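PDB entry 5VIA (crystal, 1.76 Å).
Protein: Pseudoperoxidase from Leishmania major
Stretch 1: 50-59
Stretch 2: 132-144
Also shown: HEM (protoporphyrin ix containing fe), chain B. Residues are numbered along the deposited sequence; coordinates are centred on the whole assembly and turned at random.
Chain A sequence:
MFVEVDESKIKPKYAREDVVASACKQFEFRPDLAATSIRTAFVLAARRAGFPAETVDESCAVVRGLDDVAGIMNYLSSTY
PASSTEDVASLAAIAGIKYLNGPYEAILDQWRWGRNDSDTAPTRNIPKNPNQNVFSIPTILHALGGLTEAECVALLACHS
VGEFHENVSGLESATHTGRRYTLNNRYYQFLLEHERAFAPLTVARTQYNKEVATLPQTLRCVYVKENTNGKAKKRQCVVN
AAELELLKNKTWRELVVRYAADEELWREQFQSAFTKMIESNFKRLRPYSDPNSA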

ATOM      1  N   GLY A  50     -15.015   0.789   2.278  1.00 23.63           N
ATOM      2  CA  GLY A  50     -15.887   1.837   1.779  1.00 23.61           C
ATOM      3  C   GLY A  50     -15.137   3.098   1.397  1.00 25.21           C
ATOM      4  O   GLY A  50     -15.744   4.165   1.249  1.00 26.28           O
ATOM      5  N   PHE A  51     -13.822   2.974   1.201  1.00 24.87           N
ATOM      6  CA  PHE A  51     -13.017   4.107   0.787  1.00 25.03           C
ATOM      7  C   PHE A  51     -12.315   3.895  -0.564  1.00 25.08           C
ATOM      8  O   PHE A  51     -11.115   4.173  -0.668  1.00 25.70           O
ATOM      9  CB  PHE A  51     -11.953   4.414   1.851  1.00 24.96           C
ATOM     10  CG  PHE A  51     -12.527   4.834   3.191  1.00 24.86           C
ATOM     11  CD1 PHE A  51     -13.102   6.084   3.351  1.00 24.46           C
ATOM     12  CD2 PHE A  51     -12.472   3.980   4.285  1.00 25.20           C
ATOM     13  CE1 PHE A  51     -13.626   6.476   4.578  1.00 26.95           C
ATOM     14  CE2 PHE A  51     -12.992   4.361   5.520  1.00 24.87           C
ATOM     15  CZ  PHE A  51     -13.571   5.605   5.670  1.00 25.60           C
ATOM     16  N   PRO A  52     -13.055   3.437  -1.604  1.00 28.10           N
ATOM     17  CA  PRO A  52     -12.374   3.404  -2.901  1.00 28.61           C
ATOM     18  C   PRO A  52     -12.045   4.838  -3.294  1.00 29.76           C
ATOM     19  O   PRO A  52     -12.882   5.723  -3.073  1.00 29.04           O
ATOM     20  CB  PRO A  52     -13.448   2.844  -3.844  1.00 27.01           C
ATOM     21  CG  PRO A  52     -14.755   3.266  -3.230  1.00 28.06           C
ATOM     22  CD  PRO A  52     -14.501   3.165  -1.738  1.00 26.95           C
ATOM     23  N   ALA A  53     -10.859   5.073  -3.853  1.00 30.44           N
ATOM     24  CA  ALA A  53     -10.463   6.438  -4.213  1.00 31.36           C
ATOM     25  C   ALA A  53     -10.642   6.724  -5.695  1.00 31.84           C
ATOM     26  O   ALA A  53     -10.477   5.836  -6.536  1.00 30.95           O
ATOM     27  CB  ALA A  53      -9.021   6.722  -3.791  1.00 30.14           C
ATOM     28  N   GLU A  54     -10.961   7.977  -5.997  1.00 42.96           N
ATOM     29  CA  GLU A  54     -11.050   8.453  -7.362  1.00 46.95           C
ATOM     30  C   GLU A  54      -9.788   9.260  -7.673  1.00 47.44           C
ATOM     31  O   GLU A  54      -9.327   9.311  -8.819  1.00 47.34           O
ATOM     32  CB  GLU A  54     -12.304   9.320  -7.510  1.00 49.66           C
ATOM     33  CG  GLU A  54     -12.819   9.439  -8.923  1.00 53.83           C
ATOM     34  CD  GLU A  54     -12.905   8.095  -9.618  1.00 55.37           C
ATOM     35  OE1 GLU A  54     -13.509   7.154  -9.052  1.00 53.96           O
ATOM     36  OE2 GLU A  54     -12.353   7.982 -10.732  1.00 57.17           O
ATOM     37  N   THR A  55      -9.214   9.861  -6.630  1.00 35.48           N
ATOM     38  CA  THR A  55      -8.037  10.719  -6.777  1.00 35.78           C
ATOM     39  C   THR A  55      -6.955  10.412  -5.730  1.00 34.51           C
ATOM     40  O   THR A  55      -7.265  10.117  -4.563  1.00 32.61           O
ATOM     41  CB  THR A  55      -8.449  12.218  -6.703  1.00 36.09           C
ATOM     42  OG1 THR A  55      -7.288  13.050  -6.756  1.00 36.08           O
ATOM     43  CG2 THR A  55      -9.206  12.507  -5.401  1.00 36.48           C
ATOM     44  N   VAL A  56      -5.684  10.479  -6.138  1.00 28.79           N
ATOM     45  CA  VAL A  56      -4.580  10.297  -5.188  1.00 27.17           C
ATOM     46  C   VAL A  56      -4.467  11.445  -4.191  1.00 27.99           C
ATOM     47  O   VAL A  56      -3.726  11.349  -3.202  1.00 30.14           O
ATOM     48  CB  VAL A  56      -3.206  10.068  -5.890  1.00 31.47           C
ATOM     49  CG1 VAL A  56      -3.258   8.824  -6.768  1.00 29.11           C
ATOM     50  CG2 VAL A  56      -2.789  11.297  -6.708  1.00 31.19           C
ATOM     51  N   ASP A  57      -5.200  12.530  -4.435  1.00 29.25           N
ATOM     52  CA  ASP A  57      -5.328  13.570  -3.425  1.00 29.26           C
ATOM     53  C   ASP A  57      -5.888  12.966  -2.131  1.00 31.27           C
ATOM     54  O   ASP A  57      -5.616  13.467  -1.035  1.00 31.57           O
ATOM     55  CB  ASP A  57      -6.218  14.709  -3.921  1.00 30.05           C
ATOM     56  CG  ASP A  57      -5.442  15.750  -4.713  1.00 33.58           C
ATOM     57  OD1 ASP A  57      -4.196  15.781  -4.574  1.00 33.69           O
ATOM     58  OD2 ASP A  57      -6.072  16.541  -5.456  1.00 33.26           O
ATOM     59  N   GLU A  58      -6.646  11.880  -2.259  1.00 28.80           N
ATOM     60  CA  GLU A  58      -7.174  11.170  -1.082  1.00 27.24           C
ATOM     61  C   GLU A  58      -6.258  10.030  -0.628  1.00 27.53           C
ATOM     62  O   GLU A  58      -5.776  10.032   0.501  1.00 28.20           O
ATOM     63  CB  GLU A  58      -8.587  10.640  -1.348  1.00 27.21           C
ATOM     64  CG  GLU A  58      -9.256  10.009  -0.113  1.00 27.36           C
ATOM     65  CD  GLU A  58     -10.684   9.569  -0.394  1.00 26.85           C
ATOM     66  OE1 GLU A  58     -10.855   8.549  -1.097  1.00 27.67           O
ATOM     67  OE2 GLU A  58     -11.631  10.245   0.070  1.00 27.45           O
ATOM     68  N   SER A  59      -6.032   9.056  -1.511  1.00 25.72           N
ATOM     69  CA  SER A  59      -5.096   7.969  -1.258  1.00 24.17           C
ATOM     70  C   SER A  59      -4.841   7.252  -2.559  1.00 22.87           C
ATOM     71  O   SER A  59      -5.459   7.579  -3.575  1.00 25.80           O
ATOM     72  CB  SER A  59      -5.672   6.968  -0.249  1.00 22.36           C
ATOM     73  OG  SER A  59      -6.610   6.124  -0.888  1.00 22.89           O
ATOM     74  N   GLN A 132     -17.201  18.393   1.661  1.00 65.31           N
ATOM     75  CA  GLN A 132     -15.971  17.624   1.788  1.00 62.94           C
ATOM     76  C   GLN A 132     -16.056  16.451   0.813  1.00 62.26           C
ATOM     77  O   GLN A 132     -17.084  15.772   0.739  1.00 63.71           O
ATOM     78  CB  GLN A 132     -15.809  17.120   3.227  1.00 60.81           C
ATOM     79  CG  GLN A 132     -14.508  16.387   3.505  1.00 58.70           C
ATOM     80  CD  GLN A 132     -14.473  15.751   4.887  1.00 58.57           C
ATOM     81  OE1 GLN A 132     -15.069  16.259   5.840  1.00 59.70           O
ATOM     82  NE2 GLN A 132     -13.777  14.627   4.998  1.00 57.87           N
ATOM     83  N   ASN A 133     -14.986  16.226   0.057  1.00 62.48           N
ATOM     84  CA  ASN A 133     -14.964  15.184  -0.970  1.00 63.09           C
ATOM     85  C   ASN A 133     -13.946  14.087  -0.675  1.00 58.71           C
ATOM     86  O   ASN A 133     -14.103  12.943  -1.107  1.00 56.91           O
ATOM     87  CB  ASN A 133     -14.675  15.808  -2.340  1.00 67.59           C
ATOM     88  CG  ASN A 133     -13.918  17.127  -2.233  1.00 70.43           C
ATOM     89  OD1 ASN A 133     -13.423  17.489  -1.161  1.00 71.28           O
ATOM     90  ND2 ASN A 133     -13.828  17.851  -3.345  1.00 71.83           N
ATOM     91  N   VAL A 134     -12.898  14.447   0.060  1.00 39.29           N
ATOM     92  CA  VAL A 134     -11.865  13.493   0.428  1.00 38.32           C
ATOM     93  C   VAL A 134     -11.865  13.224   1.929  1.00 35.82           C
ATOM     94  O   VAL A 134     -12.108  14.120   2.735  1.00 37.89           O
ATOM     95  CB  VAL A 134     -10.472  13.968  -0.039  1.00 41.24           C
ATOM     96  CG1 VAL A 134     -10.508  14.282  -1.532  1.00 41.26           C
ATOM     97  CG2 VAL A 134     -10.042  15.198   0.730  1.00 41.71           C
ATOM     98  N   PHE A 135     -11.622  11.977   2.300  1.00 31.75           N
ATOM     99  CA  PHE A 135     -11.510  11.614   3.707  1.00 31.51           C
ATOM    100  C   PHE A 135     -10.080  11.828   4.174  1.00 32.49           C
ATOM    101  O   PHE A 135      -9.146  11.710   3.380  1.00 32.26           O
ATOM    102  CB  PHE A 135     -11.895  10.153   3.897  1.00 29.29           C
ATOM    103  CG  PHE A 135     -13.374   9.900   3.819  1.00 30.00           C
ATOM    104  CD1 PHE A 135     -14.185  10.122   4.923  1.00 28.42           C
ATOM    105  CD2 PHE A 135     -13.953   9.430   2.646  1.00 30.54           C
ATOM    106  CE1 PHE A 135     -15.546   9.878   4.862  1.00 29.71           C
ATOM    107  CE2 PHE A 135     -15.311   9.189   2.577  1.00 30.94           C
ATOM    108  CZ  PHE A 135     -16.109   9.403   3.693  1.00 31.36           C
ATOM    109  N   SER A 136      -9.902  12.157   5.453  1.00 27.67           N
ATOM    110  CA  SER A 136      -8.556  12.317   6.005  1.00 26.93           C
ATOM    111  C   SER A 136      -7.826  10.977   6.026  1.00 27.13           C
ATOM    112  O   SER A 136      -8.448   9.904   5.984  1.00 26.85           O
ATOM    113  CB  SER A 136      -8.613  12.901   7.413  1.00 28.24           C
ATOM    114  OG  SER A 136      -9.076  11.910   8.325  1.00 27.41           O
ATOM    115  N   ILE A 137      -6.505  11.038   6.095  1.00 24.74           N
ATOM    116  CA  ILE A 137      -5.681   9.835   6.169  1.00 23.52           C
ATOM    117  C   ILE A 137      -5.969   8.952   7.415  1.00 23.26           C
ATOM    118  O   ILE A 137      -6.132   7.744   7.272  1.00 22.99           O
ATOM    119  CB  ILE A 137      -4.183  10.172   6.001  1.00 26.25           C
ATOM    120  CG1 ILE A 137      -3.922  10.639   4.560  1.00 27.77           C
ATOM    121  CG2 ILE A 137      -3.306   8.970   6.335  1.00 24.63           C
ATOM    122  CD1 ILE A 137      -2.465  11.020   4.261  1.00 29.02           C
ATOM    123  N   PRO A 138      -6.034   9.546   8.627  1.00 27.48           N
ATOM    124  CA  PRO A 138      -6.381   8.719   9.794  1.00 26.05           C
ATOM    125  C   PRO A 138      -7.739   8.035   9.669  1.00 26.72           C
ATOM    126  O   PRO A 138      -7.866   6.865  10.070  1.00 26.58           O
ATOM    127  CB  PRO A 138      -6.405   9.733  10.942  1.00 27.93           C
ATOM    128  CG  PRO A 138      -5.393  10.765  10.532  1.00 28.35           C
ATOM    129  CD  PRO A 138      -5.571  10.888   9.032  1.00 29.22           C
ATOM    130  N   THR A 139      -8.734   8.733   9.122  1.00 26.91           N
ATOM    131  CA  THR A 139     -10.073   8.158   8.940  1.00 27.56           C
ATOM    132  C   THR A 139     -10.000   6.883   8.107  1.00 27.23           C
ATOM    133  O   THR A 139     -10.588   5.847   8.453  1.00 25.47           O
ATOM    134  CB  THR A 139     -11.019   9.164   8.265  1.00 28.31           C
ATOM    135  OG1 THR A 139     -11.234  10.275   9.148  1.00 28.99           O
ATOM    136  CG2 THR A 139     -12.371   8.515   7.918  1.00 27.94           C
ATOM    137  N   ILE A 140      -9.248   6.952   7.012  1.00 22.69           N
ATOM    138  CA  ILE A 140      -9.110   5.807   6.144  1.00 21.90           C
ATOM    139  C   ILE A 140      -8.312   4.694   6.813  1.00 22.84           C
ATOM    140  O   ILE A 140      -8.759   3.547   6.846  1.00 22.11           O
ATOM    141  CB  ILE A 140      -8.435   6.200   4.804  1.00 23.34           C
ATOM    142  CG1 ILE A 140      -9.296   7.240   4.076  1.00 23.16           C
ATOM    143  CG2 ILE A 140      -8.232   4.966   3.954  1.00 24.19           C
ATOM    144  CD1 ILE A 140      -8.647   7.833   2.844  1.00 24.48           C
ATOM    145  N   LEU A 141      -7.132   5.025   7.342  1.00 22.50           N
ATOM    146  CA  LEU A 141      -6.222   3.999   7.835  1.00 21.75           C
ATOM    147  C   LEU A 141      -6.756   3.266   9.079  1.00 22.06           C
ATOM    148  O   LEU A 141      -6.619   2.047   9.191  1.00 21.61           O
ATOM    149  CB  LEU A 141      -4.832   4.578   8.097  1.00 22.83           C
ATOM    150  CG  LEU A 141      -4.087   5.142   6.869  1.00 22.11           C
ATOM    151  CD1 LEU A 141      -2.670   5.543   7.236  1.00 22.70           C
ATOM    152  CD2 LEU A 141      -4.064   4.141   5.720  1.00 21.84           C
ATOM    153  N   HIS A 142      -7.364   4.004  10.002  1.00 23.23           N
ATOM    154  CA  HIS A 142      -7.896   3.375  11.213  1.00 23.85           C
ATOM    155  C   HIS A 142      -8.942   2.340  10.814  1.00 25.30           C
ATOM    156  O   HIS A 142      -9.104   1.310  11.482  1.00 25.33           O
ATOM    157  CB  HIS A 142      -8.521   4.416  12.146  1.00 23.78           C
ATOM    158  CG  HIS A 142      -7.528   5.186  12.968  1.00 24.44           C
ATOM    159  ND1 HIS A 142      -6.746   4.593  13.940  1.00 23.73           N
ATOM    160  CD2 HIS A 142      -7.230   6.507  13.002  1.00 24.84           C
ATOM    161  CE1 HIS A 142      -5.992   5.511  14.517  1.00 23.95           C
ATOM    162  NE2 HIS A 142      -6.270   6.685  13.974  1.00 25.87           N
ATOM    163  N   ALA A 143      -9.642   2.609   9.712  1.00 25.59           N
ATOM    164  CA  ALA A 143     -10.750   1.763   9.282  1.00 25.43           C
ATOM    165  C   ALA A 143     -10.329   0.449   8.612  1.00 25.16           C
ATOM    166  O   ALA A 143     -11.180  -0.377   8.287  1.00 27.08           O
ATOM    167  CB  ALA A 143     -11.693   2.561   8.377  1.00 24.59           C
ATOM    168  N   LEU A 144      -9.027   0.254   8.417  1.00 24.45           N
ATOM    169  CA  LEU A 144      -8.494  -0.964   7.809  1.00 23.94           C
ATOM    170  C   LEU A 144      -8.283  -2.056   8.853  1.00 26.35           C
ATOM    171  O   LEU A 144      -7.183  -2.598   8.964  1.00 26.60           O
ATOM    172  CB  LEU A 144      -7.161  -0.656   7.105  1.00 23.25           C
ATOM    173  CG  LEU A 144      -7.184   0.496   6.081  1.00 24.85           C
ATOM    174  CD1 LEU A 144      -5.827   0.676   5.420  1.00 25.02           C
ATOM    175  CD2 LEU A 144      -8.226   0.248   5.012  1.00 26.11           C
TER
HETATM  176  CHA HEM B 500       1.835   4.743  -4.226  1.00 25.64           C
HETATM  177  CHB HEM B 500      -0.563   8.260  -1.851  1.00 20.37           C
HETATM  178  CHC HEM B 500      -1.782   4.951   1.487  1.00 21.94           C
HETATM  179  CHD HEM B 500       1.220   1.665  -0.505  1.00 23.87           C
HETATM  180  C1A HEM B 500       1.227   5.930  -3.898  1.00 23.55           C
HETATM  181  C2A HEM B 500       1.158   7.080  -4.772  1.00 21.81           C
HETATM  182  C3A HEM B 500       0.500   8.046  -4.138  1.00 19.68           C
HETATM  183  C4A HEM B 500       0.126   7.550  -2.816  1.00 19.96           C
HETATM  184  CMA HEM B 500       0.190   9.449  -4.690  1.00 26.69           C
HETATM  185  CAA HEM B 500       1.710   7.138  -6.213  1.00 22.76           C
HETATM  186  CBA HEM B 500       0.679   6.339  -7.033  1.00 17.79           C
HETATM  187  CGA HEM B 500       1.026   6.254  -8.503  1.00 26.20           C
HETATM  188  O1A HEM B 500       1.091   7.319  -9.165  1.00 27.38           O
HETATM  189  O2A HEM B 500       1.202   5.115  -9.019  1.00 25.36           O
HETATM  190  C1B HEM B 500      -1.139   7.685  -0.736  1.00 24.43           C
HETATM  191  C2B HEM B 500      -1.955   8.338   0.260  1.00 20.83           C
HETATM  192  C3B HEM B 500      -2.322   7.435   1.181  1.00 26.03           C
HETATM  193  C4B HEM B 500      -1.701   6.161   0.820  1.00 26.16           C
HETATM  194  CMB HEM B 500      -2.360   9.820   0.223  1.00 19.27           C
HETATM  195  CAB HEM B 500      -3.210   7.771   2.405  1.00 27.17           C
HETATM  196  CBB HEM B 500      -3.992   6.858   2.992  1.00 22.93           C
HETATM  197  C1C HEM B 500      -1.080   3.781   1.258  1.00 20.65           C
HETATM  198  C2C HEM B 500      -1.116   2.562   2.078  1.00 20.54           C
HETATM  199  C3C HEM B 500      -0.278   1.654   1.508  1.00 19.91           C
HETATM  200  C4C HEM B 500       0.305   2.274   0.328  1.00 21.01           C
HETATM  201  CMC HEM B 500      -1.996   2.401   3.349  1.00 19.51           C
HETATM  202  CAC HEM B 500       0.093   0.198   1.875  1.00 21.12           C
HETATM  203  CBC HEM B 500      -0.523  -0.498   2.841  1.00 45.69           C
HETATM  204  C1D HEM B 500       1.687   2.185  -1.687  1.00 20.90           C
HETATM  205  C2D HEM B 500       2.632   1.533  -2.570  1.00 20.79           C
HETATM  206  C3D HEM B 500       2.828   2.496  -3.733  1.00 21.50           C
HETATM  207  C4D HEM B 500       1.980   3.632  -3.433  1.00 21.37           C
HETATM  208  CMD HEM B 500       3.300   0.154  -2.379  1.00 22.63           C
HETATM  209  CAD HEM B 500       3.724   2.281  -4.981  1.00 19.04           C
HETATM  210  CBD HEM B 500       2.830   1.544  -5.987  1.00 21.88           C
HETATM  211  CGD HEM B 500       3.548   1.289  -7.291  1.00 27.99           C
HETATM  212  O1D HEM B 500       2.875   0.874  -8.281  1.00 26.21           O
HETATM  213  O2D HEM B 500       4.785   1.508  -7.334  1.00 21.51           O
HETATM  214  NA  HEM B 500       0.593   6.251  -2.703  1.00 21.47           N
HETATM  215  NB  HEM B 500      -0.994   6.366  -0.362  1.00 21.70           N
HETATM  216  NC  HEM B 500      -0.195   3.564   0.198  1.00 22.92           N
HETATM  217  ND  HEM B 500       1.336   3.424  -2.218  1.00 21.48           N
HETATM  218 FE   HEM B 500       0.138   4.915  -1.315  1.00 28.24          FE
HETATM  219  O   HOH W   1      -6.516  11.783   2.783  1.00 44.12           O

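Stretch 1 is an irregular segment that lies against a short helix of stretch 2 that begins at Ile137, and the loop leading into it. Contact concentrates at two places, where Phe51 meets Ile140 (CA to CA 6.8 Å) and where Glu58 meets Val134 (CA to CA 5.4 Å); about 482 Å² is buried in all, counting both sides.

Gly50 opens the stretch by ending the preceding helix in a Schellman motif. Its phi of 96° calls for glycine, since a CB would be jammed against the carbonyl oxygen of the residue before.

Phe51 follows at once and is the main apolar anchor, with its CB directed toward stretch 2 and chi1 in the m well. Its ring fits a pocket built from loop and helix together. Ile140 covers one face, CG1 standing 4.3 Å from the ring centroid in a CH-pi contact. At the ring edge, Ala143 CB comes within 3.6 Å of Phe51 CE2, and Phe51 CE1 reaches 3.5 Å from Phe135 CG. That last contact belongs to an edge-to-face aromatic pair, with planes at 82° and centroids 4.8 Å apart, so the slightly positive ring hydrogens of Phe51 point into the pi cloud of Phe135. Thr139 adds its methyl, CG2 lying 3.9 Å from Phe51 CZ.

Pro52, Ala53 and Glu54 make no contact with stretch 2. Thr55 returns the chain to it, with CG2 4.5 Å from Val134 CG1, and organizes the turn that follows: its OG1 accepts from Asp57 N (3.2 Å) and its O from Glu58 N (3.0 Å). Val56 packs instead on the heme, its CB 3.7 Å from HEM CMA.

Glu58 is the polar counterpart of Phe51. Its side chain, t at chi1 and chi2, extends so that OE2 accepts a hydrogen bond from Phe135 N at 2.8 Å and 165°, a nearly straight bond that gives a loop amide a carboxylate partner. Both carboxylate oxygens also have hydrogen bonds elsewhere in the structure, which helps pay for burying the acid. The aliphatic part is used too, CG lying 3.7 Å from Ile140 CD1. On the backbone side, one water donates to Glu58 O (3.0 Å) and Phe135 O (2.7 Å), bridging two carbonyls that cannot bond each other.

Ser59 closes the stretch, its CB 4.4 Å from Ile140 CD1 and its CA 3.5 Å from HEM C2B. Ile140 thus serves both anchors, touching the Phe51 ring through CG1 and Glu58 CG through CD1.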